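Local coordinates for ATP phosphoribosyltransferase (PDB 2VD3), which catalyses the first step of histidine biosynthesis, probably condensing ATP with 5-phosphoribosyl 1-diphosphate under feedback control by histidine, at residues 65-70 with 194-199; 85-90 with 202-207; 125-130 with 137-142; 228-233 with 272-277. All coordinates share one frame; numbering follows the deposited sequence.

Contact 1. Residues 65-70 with 194-199; sequences AADLGI and ATKSGI
D67 OD1 is held by two groups: K196 NZ reaches it at 3.1 Å, a hydrogen bond that is also a salt bridge, and S192 OG bonds to the same oxygen. The other oxygen, OD2, accepts the backbone N-H of R6, the strongest polar partner of D67. The ammonium arrives on the syn side of OD1, 33° out of the carboxylate plane. It gets there at the end of a chain extended beyond CG, whose long axis crosses the D67 side chain at about a right angle; the two CA atoms, the nearest across the contact, stay 9.0 Å apart. K196 occupies the N-cap position of helix 197-212, at the break from helix 190-195, and NZ has a second, weak bond to K4 O. Replacing D67 by alanine would probably leave the K196 ammonium without its counter-charge, and the R6 amide and the S192 hydroxyl without the carboxylate oxygens they bond to. With D67 buried just before strand 68-72, the ion pair probably offsets part of the cost of burying the carboxylate, and one charged group ties together the entry to strand 68-72, the joint between helices 190-195 and 197-212, and strand 5-10.

Contact 2. Residues 85-90 with 202-207; sequences ILEDLK and ELRTGI
R204 and E87 form the polar part of this contact, where a guanidinium from helix 197-212 reaches down onto strand 84-88. R204 NE gives a bond of 2.9 Å to E87 OE1, part of a salt bridge, with an N-H...O angle of 157°. OE1 receives it on its anti lone pair, and the carboxylate and guanidinium planes lie 56° apart, so the ions meet through one N-H instead of lying flat together. With CG of R204 anti to the backbone N (chi1 -163°) and the chain extended as far as NE, the head group also comes to the strand backbone: NH1 makes a weak bond of 3.1 Å to L86 O. L86 CD2 lies over the centre of one guanidinium face, 3.9 Å above the plane. A methionine in place of R204 would probably leave E87 OE1 and L86 O without these donors and L86 CD2 without the flat group it covers. The strongest polar partner of R204 is E201, which pairs with NH2, while R208 takes E87 OE2.

The apolar end is simpler and more deeply buried. L89 CD2 packs against I207 CG2 at 3.6 Å, and L22 of helix 16-25 touches both residues. The ionic end, by contrast, belongs to partly exposed residues, nearer the solvent. L86 and E87 both face L186 in a classic beta bulge where strand 84-88 pairs with strand 173-188. The whole is a helix packed across a mixed beta-sheet, as in the layered alpha/beta domains of the periplasmic-binding-protein type to which this family's catalytic part belongs.

Contact 3. Residues 125-130 with 137-142; sequences ITENYL and AEVVEL
V139 presents its two methyls to the helix through a first torsion of 169°, which puts CG1 anti to the backbone N and CG2 anti to the carbonyl carbon, and CG2 becomes the meeting point of the contact. From helix 123-132, L130 answers with CG beside its own backbone N (chi1 -72°), bringing CD1 to 3.7 Å from V139 CG2 as the two side chains slide past each other in opposite directions. The same L130 CD1 touches A137 CB at 3.8 Å and lies 3.6 Å from A137 O, so a single methyl touches both A137 and V139. One turn earlier in the helix, T126 CG2 comes to 4.0 Å from V139 CG2; its hydroxyl bonds instead to F122 O, just before the helix, and to T120 OG1 of strand 117-120.

E127 supplies the outer margin. Bent at chi2, its chain folds the carboxylate across the flank of the valine, with OE2 3.5 Å from V139 CB; this is contact between a charged group and hydrocarbon, and no hydrogen bond joins the two segments. The exposed acid thus covers the margin of an apolar patch whose inner part, L130, is buried and also rests on I118 of the neighbouring strand.

The axes of the short segments 125-130 and 138-141 approach to 9.2 Å and run nearly antiparallel, at 170°. That is the geometry of a beta-alpha-beta crossover: strand 117-120 leads into helix 123-132, which packs on the sheet before the chain returns as the parallel neighbour, strand 138-141.

Contact 4. Residues 228-233 with 272-277; sequences LDRVRA and KAVGAR
V231 and V274 touch through their methyls, CG2 to CG1 at 3.9 Å, and this is the apolar part of an interface that van der Waals contact carries, with V274 at its centre. It joins a buried residue of helix 228-234 to the loop that follows helix 264-272. V231 holds that methyl anti to its carbonyl carbon, the position made by a first torsion near 179°.

A second kind of contact sets hydrocarbon against a charged group. V274 CG2 lies over one face of the R230 guanidinium, 3.4 Å above the plane and offset toward its rim, with NE the nearest atom. The aliphatic part of the arginine joins in, since R230 CB comes to 3.8 Å and CD to 3.7 Å from the same methyl. A bend at chi3 (-62°) turns the head group back over the valine. The polar end is satisfied apart from this: R230 NH1 bonds to N227 OD1, which helps fix the rotation of the plane, and no hydrogen bond crosses between the segments.

Backbone geometry shapes the loop side. G275 has positive phi and ends the helix in a Schellman motif, with its N bonded to K272 O at 3.2 Å; V274, just before this glycine, points toward helix 228-234. In the regulatory domain, V231 also rests on I223 and V255, and A276 on L221, so this helix and the loop before strand 279-283 lie together on the antiparallel sheet.

Contacts 1 and 2 are neighbours: their centres lie about 12 Å apart, both use helix 197-212, and L68 of one packs on L86 and L203 of the other. Each sets an ion pair beside the sheet, though contact 1 relies on one charged pair whereas contact 2 adds apolar packing. Contact 3 reaches the same sheet far from both, about 33 Å from contact 1 between centres, and is almost wholly apolar, with an acid at its rim. Contact 4 belongs to the separate C-terminal domain, about 58 Å from contact 3, centre to centre, and combines valine packing with an arginine face at a partly exposed surface. None is fully buried; charge pairing gives way to hydrocarbon contact in contacts 3 and 4.

Contact 1. Residues 65-70 with 194-199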
loop_
_atom_site.group_PDB
_atom_site.type_symbol
_atom_site.label_atom_id
_atom_site.label_comp_id
_atom_site.label_asym_id
_atom_site.label_seq_id
_atom_site.Cartn_x
_atom_site.Cartn_y
_atom_site.Cartn_z
ATOM N N ALA A 65 -26.822 6.898 -16.328
ATOM C CA ALA A 65 -25.736 5.924 -16.441
ATOM C C ALA A 65 -25.932 4.806 -15.420
ATOM O O ALA A 65 -25.485 3.677 -15.630
ATOM C CB ALA A 65 -24.399 6.595 -16.238
ATOM N N ALA A 66 -26.585 5.148 -14.313
ATOM C CA ALA A 66 -27.047 4.193 -13.300
ATOM C C ALA A 66 -28.518 4.481 -12.999
ATOM O O ALA A 66 -28.927 5.640 -12.897
ATOM C CB ALA A 66 -26.220 4.321 -12.022
ATOM N N ASP A 67 -29.307 3.425 -12.842
ATOM C CA ASP A 67 -30.714 3.560 -12.472
ATOM C C ASP A 67 -30.877 3.990 -11.030
ATOM O O ASP A 67 -31.787 4.751 -10.702
ATOM C CB ASP A 67 -31.435 2.234 -12.673
ATOM C CG ASP A 67 -31.221 1.682 -14.038
ATOM O OD1 ASP A 67 -31.891 2.159 -14.974
ATOM O OD2 ASP A 67 -30.370 0.780 -14.177
ATOM N N LEU A 68 -29.993 3.475 -10.183
ATOM C CA LEU A 68 -30.028 3.713 -8.748
ATOM C C LEU A 68 -28.608 3.940 -8.263
ATOM O O LEU A 68 -27.640 3.518 -8.913
ATOM C CB LEU A 68 -30.636 2.510 -8.007
ATOM C CG LEU A 68 -32.062 2.032 -8.333
ATOM C CD1 LEU A 68 -32.255 0.563 -7.984
ATOM C CD2 LEU A 68 -33.075 2.860 -7.601
ATOM N N GLY A 69 -28.481 4.616 -7.122
ATOM C CA GLY A 69 -27.185 4.850 -6.508
ATOM C C GLY A 69 -27.285 4.816 -5.005
ATOM O O GLY A 69 -28.360 5.000 -4.447
ATOM N N ILE A 70 -26.168 4.547 -4.349
ATOM C CA ILE A 70 -26.087 4.615 -2.902
ATOM C C ILE A 70 -24.976 5.601 -2.660
ATOM O O ILE A 70 -23.838 5.337 -3.029
ATOM C CB ILE A 70 -25.707 3.248 -2.291
ATOM C CG1 ILE A 70 -26.830 2.221 -2.514
ATOM C CG2 ILE A 70 -25.340 3.394 -0.790
ATOM C CD1 ILE A 70 -26.471 0.798 -2.076
ATOM N N ALA A 194 -39.985 5.174 -13.527
ATOM C CA ALA A 194 -41.254 5.043 -14.272
ATOM C C ALA A 194 -41.317 3.803 -15.168
ATOM O O ALA A 194 -42.395 3.226 -15.365
ATOM C CB ALA A 194 -41.531 6.295 -15.094
ATOM N N THR A 195 -40.167 3.398 -15.703
ATOM C CA THR A 195 -40.114 2.322 -16.700
ATOM C C THR A 195 -39.689 0.968 -16.111
ATOM O O THR A 195 -39.874 -0.066 -16.738
ATOM C CB THR A 195 -39.212 2.697 -17.920
ATOM O OG1 THR A 195 -37.871 2.962 -17.480
ATOM C CG2 THR A 195 -39.757 3.931 -18.648
ATOM N N LYS A 196 -39.137 0.974 -14.902
ATOM C CA LYS A 196 -38.632 -0.252 -14.279
ATOM C C LYS A 196 -39.005 -0.369 -12.794
ATOM O O LYS A 196 -38.197 -0.842 -11.985
ATOM C CB LYS A 196 -37.106 -0.321 -14.433
ATOM C CG LYS A 196 -36.587 -0.081 -15.856
ATOM C CD LYS A 196 -35.085 0.127 -15.848
ATOM C CE LYS A 196 -34.498 0.079 -17.246
ATOM N NZ LYS A 196 -33.041 0.396 -17.196
ATOM N N SER A 197 -40.226 0.048 -12.447
ATOM C CA SER A 197 -40.666 0.165 -11.042
ATOM C C SER A 197 -40.832 -1.160 -10.315
ATOM O O SER A 197 -40.732 -1.202 -9.099
ATOM C CB SER A 197 -41.971 0.957 -10.936
ATOM O OG SER A 197 -43.032 0.258 -11.555
ATOM N N GLY A 198 -41.101 -2.230 -11.055
ATOM C CA GLY A 198 -41.224 -3.556 -10.458
ATOM C C GLY A 198 -39.938 -3.943 -9.756
ATOM O O GLY A 198 -39.867 -3.972 -8.525
ATOM N N ILE A 199 -38.913 -4.211 -10.555
ATOM C CA ILE A 199 -37.595 -4.576 -10.050
ATOM C C ILE A 199 -37.023 -3.547 -9.071
ATOM O O ILE A 199 -36.301 -3.909 -8.136
ATOM C CB ILE A 199 -36.594 -4.841 -11.216
ATOM C CG1 ILE A 199 -35.272 -5.407 -10.696
ATOM C CG2 ILE A 199 -36.355 -3.584 -12.054
ATOM C CD1 ILE A 199 -35.409 -6.725 -9.983
#

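Contact 2. Residues 85-90 with 202-207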
loop_
_atom_site.group_PDB
_atom_site.type_symbol
_atom_site.label_atom_id
_atom_site.label_comp_id
_atom_site.label_asym_id
_atom_site.label_seq_id
_atom_site.Cartn_x
_atom_site.Cartn_y
_atom_site.Cartn_z
ATOM N N ILE A 85 -34.794 10.643 -4.189
ATOM C CA ILE A 85 -34.340 9.936 -2.980
ATOM C C ILE A 85 -35.391 8.894 -2.598
ATOM O O ILE A 85 -36.536 9.242 -2.339
ATOM C CB ILE A 85 -34.069 10.902 -1.775
ATOM C CG1 ILE A 85 -32.924 11.870 -2.090
ATOM C CG2 ILE A 85 -33.747 10.115 -0.495
ATOM C CD1 ILE A 85 -32.804 13.029 -1.098
ATOM N N LEU A 86 -34.991 7.623 -2.564
ATOM C CA LEU A 86 -35.905 6.514 -2.264
ATOM C C LEU A 86 -35.977 6.116 -0.788
ATOM O O LEU A 86 -37.068 5.874 -0.267
ATOM C CB LEU A 86 -35.562 5.286 -3.116
ATOM C CG LEU A 86 -35.803 5.395 -4.637
ATOM C CD1 LEU A 86 -35.630 4.037 -5.293
ATOM C CD2 LEU A 86 -37.190 5.989 -4.953
ATOM N N GLU A 87 -34.818 6.033 -0.130
ATOM C CA GLU A 87 -34.720 5.590 1.263
ATOM C C GLU A 87 -33.538 6.235 1.944
ATOM O O GLU A 87 -32.505 6.470 1.314
ATOM C CB GLU A 87 -34.506 4.072 1.359
ATOM C CG GLU A 87 -35.589 3.193 0.769
ATOM C CD GLU A 87 -36.924 3.355 1.463
ATOM O OE1 GLU A 87 -37.950 3.254 0.774
ATOM O OE2 GLU A 87 -36.954 3.572 2.688
ATOM N N ASP A 88 -33.678 6.513 3.233
ATOM C CA ASP A 88 -32.515 6.813 4.044
ATOM C C ASP A 88 -31.967 5.479 4.529
ATOM O O ASP A 88 -32.732 4.606 4.940
ATOM C CB ASP A 88 -32.859 7.725 5.212
ATOM C CG ASP A 88 -31.664 7.985 6.107
ATOM O OD1 ASP A 88 -31.291 7.068 6.864
ATOM O OD2 ASP A 88 -31.087 9.092 6.052
ATOM N N LEU A 89 -30.645 5.321 4.474
ATOM C CA LEU A 89 -30.022 4.022 4.757
ATOM C C LEU A 89 -29.445 3.859 6.164
ATOM O O LEU A 89 -28.896 2.807 6.495
ATOM C CB LEU A 89 -28.993 3.674 3.679
ATOM C CG LEU A 89 -29.594 3.595 2.276
ATOM C CD1 LEU A 89 -28.514 3.426 1.226
ATOM C CD2 LEU A 89 -30.646 2.496 2.176
ATOM N N LYS A 90 -29.579 4.907 6.976
ATOM C CA LYS A 90 -29.315 4.870 8.417
ATOM C C LYS A 90 -27.876 4.583 8.825
ATOM O O LYS A 90 -27.615 4.193 9.956
ATOM C CB LYS A 90 -30.294 3.931 9.141
ATOM C CG LYS A 90 -31.614 4.603 9.491
ATOM C CD LYS A 90 -32.715 3.602 9.824
ATOM C CE LYS A 90 -32.571 3.019 11.224
ATOM N NZ LYS A 90 -33.309 1.720 11.355
ATOM N N GLU A 202 -38.696 -4.009 -5.885
ATOM C CA GLU A 202 -38.233 -5.291 -5.374
ATOM C C GLU A 202 -36.933 -5.120 -4.567
ATOM O O GLU A 202 -36.827 -5.603 -3.438
ATOM C CB GLU A 202 -38.061 -6.306 -6.506
ATOM C CG GLU A 202 -37.656 -7.689 -6.017
ATOM C CD GLU A 202 -37.457 -8.688 -7.136
ATOM O OE1 GLU A 202 -38.039 -8.495 -8.228
ATOM O OE2 GLU A 202 -36.726 -9.680 -6.915
ATOM N N LEU A 203 -35.961 -4.423 -5.148
ATOM C CA LEU A 203 -34.726 -4.101 -4.451
ATOM C C LEU A 203 -34.997 -3.185 -3.252
ATOM O O LEU A 203 -34.404 -3.363 -2.176
ATOM C CB LEU A 203 -33.699 -3.477 -5.413
ATOM C CG LEU A 203 -32.313 -3.113 -4.857
ATOM C CD1 LEU A 203 -31.598 -4.310 -4.206
ATOM C CD2 LEU A 203 -31.442 -2.519 -5.942
ATOM N N ARG A 204 -35.908 -2.229 -3.437
ATOM C CA ARG A 204 -36.282 -1.297 -2.376
ATOM C C ARG A 204 -36.896 -2.019 -1.178
ATOM O O ARG A 204 -36.572 -1.701 -0.039
ATOM C CB ARG A 204 -37.249 -0.249 -2.916
ATOM C CG ARG A 204 -37.413 0.986 -2.066
ATOM C CD ARG A 204 -38.414 1.904 -2.739
ATOM N NE ARG A 204 -38.683 3.122 -1.983
ATOM C CZ ARG A 204 -39.538 4.069 -2.369
ATOM N NH1 ARG A 204 -39.714 5.151 -1.619
ATOM N NH2 ARG A 204 -40.220 3.942 -3.506
ATOM N N THR A 205 -37.780 -2.989 -1.431
ATOM C CA THR A 205 -38.346 -3.793 -0.345
ATOM C C THR A 205 -37.246 -4.570 0.385
ATOM O O THR A 205 -37.240 -4.632 1.610
ATOM C CB THR A 205 -39.451 -4.767 -0.840
ATOM O OG1 THR A 205 -40.377 -4.065 -1.679
ATOM C CG2 THR A 205 -40.216 -5.373 0.336
ATOM N N GLY A 206 -36.308 -5.141 -0.375
ATOM C CA GLY A 206 -35.211 -5.936 0.188
ATOM C C GLY A 206 -34.352 -5.100 1.108
ATOM O O GLY A 206 -34.119 -5.466 2.265
ATOM N N ILE A 207 -33.894 -3.965 0.586
ATOM C CA ILE A 207 -33.121 -2.974 1.336
ATOM C C ILE A 207 -33.912 -2.371 2.510
ATOM O O ILE A 207 -33.407 -2.311 3.643
ATOM C CB ILE A 207 -32.582 -1.864 0.387
ATOM C CG1 ILE A 207 -31.297 -2.343 -0.301
ATOM C CG2 ILE A 207 -32.363 -0.546 1.133
ATOM C CD1 ILE A 207 -30.848 -1.499 -1.473
#

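Contact 3. Residues 125-130 with 137-142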
loop_
_atom_site.group_PDB
_atom_site.type_symbol
_atom_site.label_atom_id
_atom_site.label_comp_id
_atom_site.label_asym_id
_atom_site.label_seq_id
_atom_site.Cartn_x
_atom_site.Cartn_y
_atom_site.Cartn_z
ATOM N N ILE A 125 -22.802 23.985 -0.976
ATOM C CA ILE A 125 -23.547 24.011 0.280
ATOM C C ILE A 125 -23.164 25.243 1.098
ATOM O O ILE A 125 -24.030 25.886 1.685
ATOM C CB ILE A 125 -23.310 22.709 1.103
ATOM C CG1 ILE A 125 -23.959 21.508 0.399
ATOM C CG2 ILE A 125 -23.812 22.853 2.549
ATOM C CD1 ILE A 125 -23.429 20.131 0.841
ATOM N N THR A 126 -21.874 25.578 1.117
ATOM C CA THR A 126 -21.396 26.692 1.929
ATOM C C THR A 126 -21.840 28.057 1.375
ATOM O O THR A 126 -22.306 28.898 2.146
ATOM C CB THR A 126 -19.856 26.629 2.217
ATOM O OG1 THR A 126 -19.510 25.345 2.763
ATOM C CG2 THR A 126 -19.443 27.705 3.223
ATOM N N GLU A 127 -21.710 28.270 0.061
ATOM C CA GLU A 127 -22.224 29.501 -0.556
ATOM C C GLU A 127 -23.698 29.632 -0.228
ATOM O O GLU A 127 -24.152 30.685 0.212
ATOM C CB GLU A 127 -22.030 29.534 -2.079
ATOM C CG GLU A 127 -20.572 29.622 -2.566
ATOM C CD GLU A 127 -19.925 31.007 -2.417
ATOM O OE1 GLU A 127 -20.549 31.937 -1.850
ATOM O OE2 GLU A 127 -18.769 31.159 -2.883
ATOM N N ASN A 128 -24.427 28.535 -0.418
ATOM C CA ASN A 128 -25.869 28.485 -0.192
ATOM C C ASN A 128 -26.289 28.781 1.249
ATOM O O ASN A 128 -27.278 29.478 1.471
ATOM C CB ASN A 128 -26.417 27.126 -0.622
ATOM C CG ASN A 128 -27.888 27.174 -0.943
ATOM O OD1 ASN A 128 -28.293 27.740 -1.960
ATOM N ND2 ASN A 128 -28.701 26.576 -0.085
ATOM N N TYR A 129 -25.542 28.238 2.212
ATOM C CA TYR A 129 -25.746 28.512 3.640
ATOM C C TYR A 129 -25.531 29.993 3.942
ATOM O O TYR A 129 -26.311 30.605 4.681
ATOM C CB TYR A 129 -24.792 27.656 4.480
ATOM C CG TYR A 129 -24.581 28.116 5.914
ATOM C CD1 TYR A 129 -25.396 27.650 6.949
ATOM C CD2 TYR A 129 -23.553 29.002 6.239
ATOM C CE1 TYR A 129 -25.195 28.067 8.269
ATOM C CE2 TYR A 129 -23.350 29.424 7.545
ATOM C CZ TYR A 129 -24.174 28.956 8.555
ATOM O OH TYR A 129 -23.959 29.364 9.853
ATOM N N LEU A 130 -24.466 30.552 3.369
ATOM C CA LEU A 130 -24.147 31.960 3.522
ATOM C C LEU A 130 -25.212 32.829 2.886
ATOM O O LEU A 130 -25.580 33.861 3.444
ATOM C CB LEU A 130 -22.780 32.286 2.911
ATOM C CG LEU A 130 -21.524 31.783 3.630
ATOM C CD1 LEU A 130 -20.299 32.342 2.934
ATOM C CD2 LEU A 130 -21.509 32.134 5.125
ATOM N N ALA A 137 -19.371 36.568 3.172
ATOM C CA ALA A 137 -18.084 35.983 3.507
ATOM C C ALA A 137 -17.534 35.295 2.268
ATOM O O ALA A 137 -18.300 34.869 1.396
ATOM C CB ALA A 137 -18.218 35.004 4.669
ATOM N N GLU A 138 -16.209 35.206 2.182
ATOM C CA GLU A 138 -15.562 34.557 1.050
ATOM C C GLU A 138 -15.393 33.069 1.320
ATOM O O GLU A 138 -15.149 32.650 2.459
ATOM C CB GLU A 138 -14.205 35.198 0.728
ATOM C CG GLU A 138 -14.170 36.731 0.797
ATOM C CD GLU A 138 -15.273 37.403 -0.012
ATOM O OE1 GLU A 138 -15.434 37.072 -1.209
ATOM O OE2 GLU A 138 -15.970 38.273 0.558
ATOM N N VAL A 139 -15.517 32.283 0.256
ATOM C CA VAL A 139 -15.454 30.835 0.342
ATOM C C VAL A 139 -14.273 30.334 -0.471
ATOM O O VAL A 139 -14.203 30.560 -1.681
ATOM C CB VAL A 139 -16.774 30.196 -0.161
ATOM C CG1 VAL A 139 -16.634 28.704 -0.334
ATOM C CG2 VAL A 139 -17.917 30.523 0.794
ATOM N N VAL A 140 -13.345 29.663 0.201
ATOM C CA VAL A 140 -12.174 29.098 -0.460
ATOM C C VAL A 140 -12.274 27.572 -0.462
ATOM O O VAL A 140 -12.368 26.934 0.593
ATOM C CB VAL A 140 -10.833 29.576 0.186
ATOM C CG1 VAL A 140 -9.634 28.928 -0.505
ATOM C CG2 VAL A 140 -10.711 31.090 0.108
ATOM N N GLU A 141 -12.268 26.999 -1.660
ATOM C CA GLU A 141 -12.346 25.561 -1.811
ATOM C C GLU A 141 -10.964 24.939 -1.651
ATOM O O GLU A 141 -10.001 25.369 -2.285
ATOM C CB GLU A 141 -12.964 25.205 -3.160
ATOM C CG GLU A 141 -12.685 23.796 -3.611
ATOM C CD GLU A 141 -13.830 23.190 -4.377
ATOM O OE1 GLU A 141 -14.128 22.007 -4.128
ATOM O OE2 GLU A 141 -14.435 23.890 -5.214
ATOM N N LEU A 142 -10.868 23.935 -0.786
ATOM C CA LEU A 142 -9.623 23.215 -0.607
ATOM C C LEU A 142 -9.836 21.761 -0.974
ATOM O O LEU A 142 -10.967 21.278 -1.009
ATOM C CB LEU A 142 -9.090 23.347 0.829
ATOM C CG LEU A 142 -8.737 24.734 1.383
ATOM C CD1 LEU A 142 -8.040 24.597 2.732
ATOM C CD2 LEU A 142 -7.882 25.547 0.426
#

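Contact 4. Residues 228-233 with 272-277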
loop_
_atom_site.group_PDB
_atom_site.type_symbol
_atom_site.label_atom_id
_atom_site.label_comp_id
_atom_site.label_asym_id
_atom_site.label_seq_id
_atom_site.Cartn_x
_atom_site.Cartn_y
_atom_site.Cartn_z
ATOM N N LEU A 228 -44.706 -18.472 33.033
ATOM C CA LEU A 228 -45.033 -18.041 31.665
ATOM C C LEU A 228 -45.782 -16.701 31.592
ATOM O O LEU A 228 -45.656 -15.974 30.606
ATOM C CB LEU A 228 -45.820 -19.137 30.919
ATOM C CG LEU A 228 -46.365 -18.876 29.500
ATOM C CD1 LEU A 228 -45.242 -18.601 28.490
ATOM C CD2 LEU A 228 -47.255 -20.019 29.015
ATOM N N ASP A 229 -46.549 -16.378 32.629
ATOM C CA ASP A 229 -47.326 -15.136 32.656
ATOM C C ASP A 229 -46.464 -13.867 32.735
ATOM O O ASP A 229 -46.678 -12.920 31.971
ATOM C CB ASP A 229 -48.364 -15.161 33.786
ATOM C CG ASP A 229 -47.762 -15.527 35.135
ATOM O OD1 ASP A 229 -46.698 -16.188 35.169
ATOM O OD2 ASP A 229 -48.369 -15.159 36.166
ATOM N N ARG A 230 -45.489 -13.849 33.643
ATOM C CA ARG A 230 -44.609 -12.686 33.794
ATOM C C ARG A 230 -43.721 -12.455 32.563
ATOM O O ARG A 230 -43.309 -11.325 32.295
ATOM C CB ARG A 230 -43.775 -12.786 35.076
ATOM C CG ARG A 230 -44.581 -12.504 36.345
ATOM C CD ARG A 230 -43.727 -12.566 37.607
ATOM N NE ARG A 230 -43.136 -13.888 37.819
ATOM C CZ ARG A 230 -42.530 -14.274 38.939
ATOM N NH1 ARG A 230 -42.023 -15.496 39.023
ATOM N NH2 ARG A 230 -42.429 -13.449 39.976
ATOM N N VAL A 231 -43.454 -13.528 31.818
ATOM C CA VAL A 231 -42.693 -13.452 30.570
ATOM C C VAL A 231 -43.494 -12.782 29.438
ATOM O O VAL A 231 -42.907 -12.128 28.572
ATOM C CB VAL A 231 -42.172 -14.849 30.133
ATOM C CG1 VAL A 231 -41.391 -14.763 28.823
ATOM C CG2 VAL A 231 -41.299 -15.461 31.226
ATOM N N ARG A 232 -44.822 -12.948 29.455
ATOM C CA ARG A 232 -45.733 -12.258 28.521
ATOM C C ARG A 232 -45.564 -10.754 28.628
ATOM O O ARG A 232 -45.328 -10.080 27.628
ATOM C CB ARG A 232 -47.202 -12.572 28.827
ATOM C CG ARG A 232 -47.654 -13.985 28.581
ATOM C CD ARG A 232 -49.102 -14.171 29.026
ATOM N N ALA A 233 -45.692 -10.244 29.852
ATOM C CA ALA A 233 -45.593 -8.810 30.129
ATOM C C ALA A 233 -44.205 -8.233 29.840
ATOM O O ALA A 233 -44.074 -7.037 29.590
ATOM C CB ALA A 233 -46.012 -8.512 31.572
ATOM N N LYS A 272 -34.244 -13.246 33.872
ATOM C CA LYS A 272 -33.529 -14.125 34.808
ATOM C C LYS A 272 -34.172 -14.163 36.198
ATOM O O LYS A 272 -34.290 -15.229 36.805
ATOM C CB LYS A 272 -32.057 -13.712 34.929
ATOM C CG LYS A 272 -31.209 -13.958 33.677
ATOM C CD LYS A 272 -30.986 -15.435 33.383
ATOM C CE LYS A 272 -30.049 -16.087 34.390
ATOM N NZ LYS A 272 -30.093 -17.571 34.257
ATOM N N ALA A 273 -34.590 -12.994 36.679
ATOM C CA ALA A 273 -35.252 -12.847 37.975
ATOM C C ALA A 273 -36.622 -13.546 38.030
ATOM O O ALA A 273 -37.164 -13.776 39.111
ATOM C CB ALA A 273 -35.387 -11.370 38.328
ATOM N N VAL A 274 -37.166 -13.887 36.862
ATOM C CA VAL A 274 -38.467 -14.558 36.769
ATOM C C VAL A 274 -38.336 -16.076 36.534
ATOM O O VAL A 274 -39.318 -16.818 36.621
ATOM C CB VAL A 274 -39.394 -13.840 35.733
ATOM C CG1 VAL A 274 -40.294 -14.813 34.959
ATOM C CG2 VAL A 274 -40.222 -12.769 36.434
ATOM N N GLY A 275 -37.115 -16.534 36.278
ATOM C CA GLY A 275 -36.854 -17.963 36.107
ATOM C C GLY A 275 -36.528 -18.362 34.680
ATOM O O GLY A 275 -36.460 -19.550 34.360
ATOM N N ALA A 276 -36.328 -17.371 33.819
ATOM C CA ALA A 276 -35.903 -17.629 32.452
ATOM C C ALA A 276 -34.477 -18.147 32.435
ATOM O O ALA A 276 -33.610 -17.638 33.151
ATOM C CB ALA A 276 -36.020 -16.383 31.614
ATOM N N ARG A 277 -34.247 -19.188 31.642
ATOM C CA ARG A 277 -32.891 -19.672 31.390
ATOM C C ARG A 277 -32.642 -19.867 29.897
ATOM O O ARG A 277 -33.578 -19.796 29.091
ATOM C CB ARG A 277 -32.574 -20.939 32.209
ATOM C CG ARG A 277 -33.619 -22.046 32.184
ATOM C CD ARG A 277 -33.460 -22.935 33.418
ATOM N NE ARG A 277 -34.606 -23.822 33.646
ATOM C CZ ARG A 277 -34.588 -25.144 33.476
ATOM N NH1 ARG A 277 -35.684 -25.862 33.716
ATOM N NH2 ARG A 277 -33.476 -25.754 33.072
#